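Local coordinates for protein Phl p 3 allergen (Phleum pratense, PDB 3FT1) that is a major grass pollen allergen recognised by IgE, a secreted relative of the C-terminal domain of beta-expansins, at residues Val4-Gln9 against Phe67-Lys72. Sequence-based numbering, arbitrary orientation.
Sequences VTFTVQ and FRFMSK
Phe6 meets Phe67 and Phe69 in the interior of an immunoglobulin-like beta-sandwich, the fold of the expansin C-terminal domain, where strands 3-8 and 65-71 face each other from opposing layers without sharing a hydrogen bond. Here the principle that facing strands are joined by their inward side chains can be followed atom by atom. The strand axes approach to 11.5 Å, and their N-to-C directions, over residues 4-8 and 67-71, differ by 126°; an aromatic cluster spans the gap.

Phe6 contributes the largest share of the contact. Its CB points toward strand 65-71, and with CG anti to its own carbonyl carbon (chi1 -62°) the ring is sent across the core. CG, CD1 and CD2 make no close contact; the close contacts are made by CE1 and CZ. CE1 lies over one face of the Phe67 ring, 3.6 Å from Phe67 CG and displaced toward the rim, and is equally near Phe69 CZ (3.6 Å). CZ, though closest to Phe69 CZ, still lies 4.0 Å from Phe67 CG. The Phe6 and Phe67 rings have centroids 4.7 Å apart and planes inclined at 37°, an oblique arrangement that is neither a parallel stack nor a T. With Phe69 the meeting is rim to rim: Phe6 CZ lies near the plane of that ring, at its edge, and neither ring covers the other.

Strand 76-83 adds Val82 and Ile83 against Phe6, and Phe79 against Phe69, while Leu35 of strand 30-36 packs on Phe67. All four touching residues are buried, and since only carbon atoms meet, the contact is apolar packing. Val4 completes it: its CG2, anti to the backbone N, reaches Phe69 CZ at 3.9 Å, the same ring carbon that Phe6 CZ approaches to 3.3 Å.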
loop_
_atom_site.group_PDB
_atom_site.type_symbol
_atom_site.label_atom_id
_atom_site.label_comp_id
_atom_site.label_asym_id
_atom_site.label_seq_id
_atom_site.Cartn_x
_atom_site.Cartn_y
_atom_site.Cartn_z
ATOM N N VAL A 4 -1.908 -6.245 -8.022
ATOM C CA VAL A 4 -1.142 -5.153 -7.446
ATOM C C VAL A 4 0.262 -5.588 -7.071
ATOM O O VAL A 4 0.477 -6.735 -6.691
ATOM C CB VAL A 4 -1.857 -4.558 -6.215
ATOM C CG1 VAL A 4 -1.892 -5.564 -5.067
ATOM C CG2 VAL A 4 -1.180 -3.271 -5.774
ATOM N N THR A 5 1.217 -4.677 -7.221
ATOM C CA THR A 5 2.542 -4.871 -6.644
ATOM C C THR A 5 2.902 -3.620 -5.854
ATOM O O THR A 5 2.449 -2.518 -6.179
ATOM C CB THR A 5 3.643 -5.137 -7.710
ATOM O OG1 THR A 5 3.752 -4.015 -8.593
ATOM C CG2 THR A 5 3.346 -6.406 -8.517
ATOM N N PHE A 6 3.700 -3.810 -4.802
ATOM C CA PHE A 6 4.169 -2.725 -3.957
ATOM C C PHE A 6 5.682 -2.810 -3.973
ATOM O O PHE A 6 6.231 -3.815 -3.536
ATOM C CB PHE A 6 3.751 -2.945 -2.500
ATOM C CG PHE A 6 2.258 -2.984 -2.262
ATOM C CD1 PHE A 6 1.601 -1.885 -1.735
ATOM C CD2 PHE A 6 1.528 -4.133 -2.523
ATOM C CE1 PHE A 6 0.244 -1.921 -1.491
ATOM C CE2 PHE A 6 0.162 -4.180 -2.281
ATOM C CZ PHE A 6 -0.479 -3.075 -1.766
ATOM N N THR A 7 6.352 -1.771 -4.455
ATOM C CA THR A 7 7.813 -1.746 -4.426
ATOM C C THR A 7 8.284 -0.672 -3.465
ATOM O O THR A 7 7.934 0.497 -3.607
ATOM C CB THR A 7 8.400 -1.476 -5.813
ATOM O OG1 THR A 7 7.881 -2.440 -6.736
ATOM C CG2 THR A 7 9.933 -1.559 -5.783
ATOM N N VAL A 8 9.079 -1.077 -2.483
ATOM C CA VAL A 8 9.583 -0.141 -1.493
ATOM C C VAL A 8 10.692 0.708 -2.099
ATOM O O VAL A 8 11.701 0.186 -2.582
ATOM C CB VAL A 8 10.114 -0.869 -0.254
ATOM C CG1 VAL A 8 10.757 0.132 0.702
ATOM C CG2 VAL A 8 8.986 -1.619 0.436
ATOM N N GLN A 9 10.496 2.021 -2.075
ATOM C CA GLN A 9 11.407 2.949 -2.739
ATOM C C GLN A 9 12.443 3.507 -1.782
ATOM O O GLN A 9 12.178 3.663 -0.590
ATOM C CB GLN A 9 10.616 4.114 -3.341
ATOM C CG GLN A 9 9.554 3.661 -4.325
ATOM C CD GLN A 9 10.164 3.012 -5.543
ATOM O OE1 GLN A 9 10.128 1.789 -5.699
ATOM N NE2 GLN A 9 10.763 3.826 -6.401
ATOM N N PHE A 67 -3.334 -2.827 3.443
ATOM C CA PHE A 67 -3.641 -1.713 2.552
ATOM C C PHE A 67 -5.070 -1.811 2.030
ATOM O O PHE A 67 -5.502 -2.873 1.588
ATOM C CB PHE A 67 -2.654 -1.675 1.378
ATOM C CG PHE A 67 -1.240 -1.386 1.800
ATOM C CD1 PHE A 67 -0.790 -0.080 1.889
ATOM C CD2 PHE A 67 -0.386 -2.415 2.161
ATOM C CE1 PHE A 67 0.504 0.201 2.314
ATOM C CE2 PHE A 67 0.911 -2.147 2.582
ATOM C CZ PHE A 67 1.356 -0.840 2.655
ATOM N N ARG A 68 -5.795 -0.703 2.106
ATOM C CA ARG A 68 -7.141 -0.631 1.539
ATOM C C ARG A 68 -7.098 0.253 0.316
ATOM O O ARG A 68 -6.616 1.393 0.382
ATOM C CB ARG A 68 -8.141 -0.064 2.542
ATOM C CG ARG A 68 -9.542 0.091 1.963
ATOM C CD ARG A 68 -10.579 0.248 3.053
ATOM N NE ARG A 68 -10.496 1.556 3.692
ATOM C CZ ARG A 68 -11.263 1.935 4.711
ATOM N NH1 ARG A 68 -12.169 1.100 5.209
ATOM N NH2 ARG A 68 -11.128 3.145 5.230
ATOM N N PHE A 69 -7.592 -0.284 -0.797
ATOM C CA PHE A 69 -7.689 0.445 -2.054
ATOM C C PHE A 69 -9.134 0.812 -2.365
ATOM O O PHE A 69 -10.041 0.010 -2.155
ATOM C CB PHE A 69 -7.174 -0.414 -3.212
ATOM C CG PHE A 69 -5.700 -0.724 -3.137
ATOM C CD1 PHE A 69 -4.769 0.180 -3.609
ATOM C CD2 PHE A 69 -5.252 -1.917 -2.604
ATOM C CE1 PHE A 69 -3.420 -0.096 -3.551
ATOM C CE2 PHE A 69 -3.898 -2.198 -2.542
ATOM C CZ PHE A 69 -2.985 -1.280 -3.017
ATOM N N MET A 70 -9.327 2.015 -2.894
ATOM C CA MET A 70 -10.592 2.405 -3.507
ATOM C C MET A 70 -10.291 2.873 -4.916
ATOM O O MET A 70 -9.469 3.773 -5.112
ATOM C CB MET A 70 -11.253 3.536 -2.714
ATOM C CG MET A 70 -11.897 3.080 -1.429
ATOM S SD MET A 70 -13.361 2.070 -1.748
ATOM C CE MET A 70 -14.389 3.236 -2.642
ATOM N N SER A 71 -10.915 2.237 -5.900
ATOM C CA SER A 71 -10.719 2.623 -7.297
ATOM C C SER A 71 -11.591 3.825 -7.639
ATOM O O SER A 71 -12.513 4.162 -6.891
ATOM C CB SER A 71 -11.056 1.461 -8.232
ATOM O OG SER A 71 -12.460 1.317 -8.383
ATOM N N LYS A 72 -11.297 4.478 -8.761
ATOM C CA LYS A 72 -12.128 5.581 -9.228
ATOM C C LYS A 72 -13.552 5.093 -9.454
ATOM O O LYS A 72 -14.514 5.821 -9.217
ATOM C CB LYS A 72 -11.577 6.178 -10.529
ATOM C CG LYS A 72 -10.727 7.421 -10.345
ATOM C CD LYS A 72 -9.279 7.079 -10.066
ATOM C CE LYS A 72 -8.461 8.336 -9.805
ATOM N NZ LYS A 72 -8.587 9.328 -10.908
#